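Putative N-acetylmuramoyl-L-alanine amidase,autolysin cwp6 (Peptoclostridium difficile, PDB 5J72) probably cleaves the amide bond between N-acetylmuramic acid and L-alanine in peptidoglycan as a zinc-dependent autolysin, and carries CWB2 modules that anchor it to the cell wall. Local coordinates at residues A467-Y480 against F606-T618. Residues are numbered along the deposited sequence; the frame is centred on the assembly and turned at random.
With ZN (zinc ion), chain I.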
loop_
_atom_site.group_PDB
_atom_site.type_symbol
_atom_site.label_atom_id
_atom_site.label_comp_id
_atom_site.label_asym_id
_atom_site.label_seq_id
_atom_site.Cartn_x
_atom_site.Cartn_y
_atom_site.Cartn_z
ATOM N N ALA A 467 31.755 0.252 7.207
ATOM C CA ALA A 467 32.676 0.000 6.088
ATOM C C ALA A 467 32.034 0.346 4.741
ATOM O O ALA A 467 30.813 0.277 4.593
ATOM C CB ALA A 467 33.077 -1.470 6.071
ATOM N N THR A 468 32.859 0.744 3.751
ATOM C CA THR A 468 32.351 1.041 2.405
ATOM C C THR A 468 33.254 0.367 1.372
ATOM O O THR A 468 34.345 -0.102 1.713
ATOM C CB THR A 468 32.285 2.559 2.163
ATOM O OG1 THR A 468 33.633 3.052 2.167
ATOM C CG2 THR A 468 31.448 3.292 3.235
ATOM N N SER A 469 32.811 0.295 0.118
ATOM C CA SER A 469 33.608 -0.343 -0.913
ATOM C C SER A 469 33.057 0.114 -2.264
ATOM O O SER A 469 31.967 0.688 -2.333
ATOM C CB SER A 469 33.493 -1.864 -0.807
ATOM O OG SER A 469 32.446 -2.330 -1.654
ATOM N N GLY A 470 33.821 -0.147 -3.330
ATOM C CA GLY A 470 33.383 0.234 -4.659
ATOM C C GLY A 470 32.669 -0.901 -5.362
ATOM O O GLY A 470 32.276 -0.732 -6.515
ATOM N N LEU A 471 32.488 -2.080 -4.693
ATOM C CA LEU A 471 31.772 -3.204 -5.351
ATOM C C LEU A 471 30.223 -2.957 -5.461
ATOM O O LEU A 471 29.635 -2.149 -4.700
ATOM C CB LEU A 471 32.030 -4.518 -4.594
ATOM C CG LEU A 471 33.494 -4.779 -4.222
ATOM C CD1 LEU A 471 33.602 -6.020 -3.312
ATOM C CD2 LEU A 471 34.330 -5.014 -5.498
ATOM N N ASN A 472 29.571 -3.659 -6.404
ATOM C CA ASN A 472 28.115 -3.567 -6.599
ATOM C C ASN A 472 27.660 -2.144 -6.790
ATOM O O ASN A 472 26.612 -1.747 -6.279
ATOM C CB ASN A 472 27.332 -4.207 -5.393
ATOM C CG ASN A 472 27.599 -5.706 -5.226
ATOM O OD1 ASN A 472 27.028 -6.342 -4.294
ATOM N ND2 ASN A 472 28.499 -6.351 -6.035
ATOM N N GLY A 473 28.452 -1.348 -7.570
ATOM C CA GLY A 473 28.087 0.039 -7.839
ATOM C C GLY A 473 28.262 0.964 -6.647
ATOM O O GLY A 473 27.674 2.039 -6.610
ATOM N N GLY A 474 29.107 0.576 -5.668
ATOM C CA GLY A 474 29.277 1.404 -4.476
ATOM C C GLY A 474 28.448 0.756 -3.380
ATOM O O GLY A 474 27.248 0.476 -3.546
ATOM N N ALA A 475 29.077 0.511 -2.264
ATOM C CA ALA A 475 28.396 -0.156 -1.189
ATOM C C ALA A 475 28.763 0.464 0.115
ATOM O O ALA A 475 29.944 0.815 0.370
ATOM C CB ALA A 475 28.805 -1.655 -1.186
ATOM N N GLN A 476 27.737 0.611 0.969
ATOM C CA GLN A 476 27.909 1.145 2.304
ATOM C C GLN A 476 27.344 0.136 3.264
ATOM O O GLN A 476 26.183 -0.268 3.102
ATOM C CB GLN A 476 27.138 2.457 2.456
ATOM C CG GLN A 476 27.848 3.630 1.753
ATOM C CD GLN A 476 27.075 4.888 2.015
ATOM O OE1 GLN A 476 26.011 5.113 1.426
ATOM N NE2 GLN A 476 27.553 5.727 2.924
ATOM N N GLU A 477 28.119 -0.258 4.281
ATOM C CA GLU A 477 27.640 -1.225 5.267
ATOM C C GLU A 477 26.251 -0.815 5.871
ATOM O O GLU A 477 25.371 -1.688 6.034
ATOM C CB GLU A 477 28.680 -1.349 6.389
ATOM C CG GLU A 477 28.282 -2.357 7.483
ATOM C CD GLU A 477 29.342 -2.474 8.584
ATOM O OE1 GLU A 477 29.135 -3.260 9.516
ATOM O OE2 GLU A 477 30.369 -1.767 8.529
ATOM N N LYS A 478 26.057 0.472 6.230
ATOM C CA LYS A 478 24.793 0.899 6.862
ATOM C C LYS A 478 23.558 0.623 5.987
ATOM O O LYS A 478 22.452 0.406 6.515
ATOM C CB LYS A 478 24.849 2.399 7.256
ATOM C CG LYS A 478 24.736 3.378 6.059
ATOM C CD LYS A 478 24.406 4.815 6.604
ATOM C CE LYS A 478 24.653 5.917 5.591
ATOM N NZ LYS A 478 23.990 7.192 6.069
ATOM N N LYS A 479 23.707 0.596 4.680
ATOM C CA LYS A 479 22.502 0.315 3.897
ATOM C C LYS A 479 22.310 -1.219 3.690
ATOM O O LYS A 479 21.180 -1.702 3.595
ATOM C CB LYS A 479 22.623 0.903 2.523
ATOM C CG LYS A 479 22.827 2.410 2.587
ATOM C CD LYS A 479 23.142 2.939 1.234
ATOM C CE LYS A 479 23.142 4.451 1.270
ATOM N NZ LYS A 479 23.500 4.988 -0.058
ATOM N N TYR A 480 23.425 -1.955 3.590
ATOM C CA TYR A 480 23.280 -3.386 3.392
ATOM C C TYR A 480 22.811 -3.963 4.708
ATOM O O TYR A 480 22.051 -4.952 4.685
ATOM C CB TYR A 480 24.637 -4.000 3.028
ATOM C CG TYR A 480 24.824 -4.067 1.540
ATOM C CD1 TYR A 480 24.685 -5.274 0.858
ATOM C CD2 TYR A 480 25.165 -2.932 0.809
ATOM C CE1 TYR A 480 24.881 -5.353 -0.508
ATOM C CE2 TYR A 480 25.366 -3.002 -0.568
ATOM C CZ TYR A 480 25.226 -4.216 -1.222
ATOM O OH TYR A 480 25.440 -4.328 -2.578
ATOM N N PHE A 606 32.197 -10.010 3.590
ATOM C CA PHE A 606 33.152 -8.903 3.482
ATOM C C PHE A 606 32.615 -8.055 2.405
ATOM O O PHE A 606 32.534 -8.500 1.265
ATOM C CB PHE A 606 34.585 -9.397 3.133
ATOM C CG PHE A 606 35.332 -9.816 4.378
ATOM C CD1 PHE A 606 34.939 -10.934 5.099
ATOM C CD2 PHE A 606 36.370 -9.045 4.874
ATOM C CE1 PHE A 606 35.566 -11.270 6.287
ATOM C CE2 PHE A 606 36.993 -9.387 6.069
ATOM C CZ PHE A 606 36.584 -10.498 6.767
ATOM N N ILE A 607 32.230 -6.806 2.752
ATOM C CA ILE A 607 31.626 -5.880 1.777
ATOM C C ILE A 607 32.654 -5.374 0.723
ATOM O O ILE A 607 32.240 -4.808 -0.295
ATOM C CB ILE A 607 30.965 -4.678 2.550
ATOM C CG1 ILE A 607 29.828 -4.086 1.688
ATOM C CG2 ILE A 607 32.016 -3.568 2.905
ATOM C CD1 ILE A 607 28.938 -3.173 2.525
ATOM N N ASP A 608 33.964 -5.616 0.964
ATOM C CA ASP A 608 35.066 -5.235 0.051
ATOM C C ASP A 608 35.635 -6.501 -0.607
ATOM O O ASP A 608 36.723 -6.449 -1.172
ATOM C CB ASP A 608 36.207 -4.491 0.812
ATOM C CG ASP A 608 36.742 -5.281 2.017
ATOM O OD1 ASP A 608 37.765 -4.857 2.607
ATOM O OD2 ASP A 608 36.129 -6.334 2.373
ATOM N N ASN A 609 34.933 -7.650 -0.533
ATOM C CA ASN A 609 35.437 -8.851 -1.236
ATOM C C ASN A 609 34.505 -9.151 -2.430
ATOM O O ASN A 609 33.319 -9.407 -2.237
ATOM C CB ASN A 609 35.528 -10.069 -0.321
ATOM C CG ASN A 609 35.992 -11.280 -1.101
ATOM O OD1 ASN A 609 35.159 -12.032 -1.646
ATOM N ND2 ASN A 609 37.304 -11.514 -1.234
ATOM N N LYS A 610 35.033 -9.117 -3.662
ATOM C CA LYS A 610 34.210 -9.338 -4.857
ATOM C C LYS A 610 33.492 -10.685 -4.896
ATOM O O LYS A 610 32.333 -10.746 -5.314
ATOM C CB LYS A 610 35.075 -9.227 -6.111
ATOM C CG LYS A 610 34.302 -8.538 -7.229
ATOM C CD LYS A 610 34.634 -9.091 -8.604
ATOM C CE LYS A 610 33.676 -8.493 -9.589
ATOM N NZ LYS A 610 32.535 -9.409 -9.810
ATOM N N SER A 611 34.157 -11.759 -4.501
ATOM C CA SER A 611 33.487 -13.063 -4.531
ATOM C C SER A 611 32.212 -13.075 -3.580
ATOM O O SER A 611 31.153 -13.550 -3.985
ATOM C CB SER A 611 34.475 -14.148 -4.129
ATOM O OG SER A 611 33.828 -15.411 -4.059
ATOM N N ASP A 612 32.343 -12.526 -2.345
ATOM C CA ASP A 612 31.246 -12.427 -1.366
ATOM C C ASP A 612 30.149 -11.533 -1.907
ATOM O O ASP A 612 28.991 -11.932 -1.938
ATOM C CB ASP A 612 31.763 -11.836 -0.034
ATOM C CG ASP A 612 32.543 -12.792 0.835
ATOM O OD1 ASP A 612 32.954 -12.389 1.947
ATOM O OD2 ASP A 612 32.739 -13.953 0.415
ATOM N N MET A 613 30.513 -10.300 -2.355
ATOM C CA MET A 613 29.537 -9.317 -2.858
ATOM C C MET A 613 28.833 -9.749 -4.132
ATOM O O MET A 613 27.701 -9.324 -4.385
ATOM C CB MET A 613 30.230 -7.963 -3.074
ATOM C CG MET A 613 30.648 -7.368 -1.766
ATOM S SD MET A 613 29.123 -6.881 -0.856
ATOM C CE MET A 613 29.141 -8.022 0.359
ATOM N N ASP A 614 29.495 -10.601 -4.956
ATOM C CA ASP A 614 28.836 -11.113 -6.168
ATOM C C ASP A 614 27.573 -11.981 -5.751
ATOM O O ASP A 614 26.609 -12.105 -6.513
ATOM C CB ASP A 614 29.835 -11.997 -6.976
ATOM C CG ASP A 614 30.790 -11.186 -7.847
ATOM O OD1 ASP A 614 30.581 -9.948 -7.979
ATOM O OD2 ASP A 614 31.747 -11.782 -8.394
ATOM N N LYS A 615 27.602 -12.572 -4.548
ATOM C CA LYS A 615 26.463 -13.360 -4.088
ATOM C C LYS A 615 25.398 -12.446 -3.408
ATOM O O LYS A 615 24.346 -12.941 -2.976
ATOM C CB LYS A 615 26.920 -14.445 -3.100
ATOM C CG LYS A 615 27.800 -15.516 -3.750
ATOM C CD LYS A 615 28.614 -16.236 -2.708
ATOM C CE LYS A 615 29.606 -17.173 -3.347
ATOM N NZ LYS A 615 30.844 -16.440 -3.746
ATOM N N LEU A 616 25.677 -11.137 -3.315
ATOM C CA LEU A 616 24.737 -10.172 -2.700
ATOM C C LEU A 616 24.505 -8.942 -3.615
ATOM O O LEU A 616 24.219 -7.843 -3.130
ATOM C CB LEU A 616 25.316 -9.683 -1.366
ATOM C CG LEU A 616 25.546 -10.766 -0.358
ATOM C CD1 LEU A 616 26.540 -10.285 0.709
ATOM C CD2 LEU A 616 24.215 -11.137 0.233
ATOM N N ASN A 617 24.581 -9.136 -4.926
ATOM C CA ASN A 617 24.464 -7.986 -5.823
ATOM C C ASN A 617 23.055 -7.673 -6.351
ATOM O O ASN A 617 22.940 -6.967 -7.325
ATOM C CB ASN A 617 25.439 -8.164 -6.987
ATOM C CG ASN A 617 25.207 -9.403 -7.818
ATOM O OD1 ASN A 617 24.183 -10.091 -7.673
ATOM N ND2 ASN A 617 26.109 -9.760 -8.734
ATOM N N THR A 618 21.982 -8.183 -5.718
ATOM C CA THR A 618 20.606 -7.830 -6.095
ATOM C C THR A 618 19.814 -7.746 -4.772
ATOM O O THR A 618 20.248 -8.336 -3.779
ATOM C CB THR A 618 19.958 -8.894 -7.002
ATOM O OG1 THR A 618 19.861 -10.114 -6.245
ATOM C CG2 THR A 618 20.769 -9.162 -8.272
HETATM ZN ZN ZN I . 30.177 -2.921 11.438
HETATM O O HOH W 1 32.121 -1.912 10.596
HETATM O O HOH W 2 22.797 -5.502 -3.711
HETATM O O HOH W 3 31.215 -2.727 13.318
HETATM O O HOH W 4 31.473 -4.586 10.980
#
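The beta-hairpin 468-476, which leads into the helix carrying the zinc ligand Glu477, packs on the loop and short helix after strand 599-606 of the amidase domain, and Ile607 is wedged beneath it. Ile607 spreads its branches under the hairpin, CG1 standing roughly opposite the backbone N (chi1 -154°): CG2 lies 3.9 Å from Ala467 CB, CG1 meets Ala475 CB, and CD1 reaches the first turn of the helix, 3.5 Å from Glu477 N. Ser469 OG donates a hydrogen bond across the contact to Ile607 O (2.8 Å), with the donor tilted 33° from the carbonyl plane. The same OG accepts from Leu471 N, an ST turn, which fixes the hydroxyl between the two backbones. Leu471 CD1 then lies over the start of helix 610-614, 3.4 Å from Lys610 N and 3.6 Å from Met613 CG. Met613 SD makes an oblique Met-aromatic contact with Tyr480, 5.0 Å from the ring centroid, while Leu616 O lies at the ring edge; a water links that oxygen to Tyr480 OH. At the zinc end, the extended Glu477 binds the metal through OE1 (2.2 Å), and OE2 takes the N-H of Ala467 on its anti lone pair, which steadies the carboxylate. His460 and His530 complete the protein ligands, giving the His-Glu-His zinc site characteristic of Amidase_3 hydrolases.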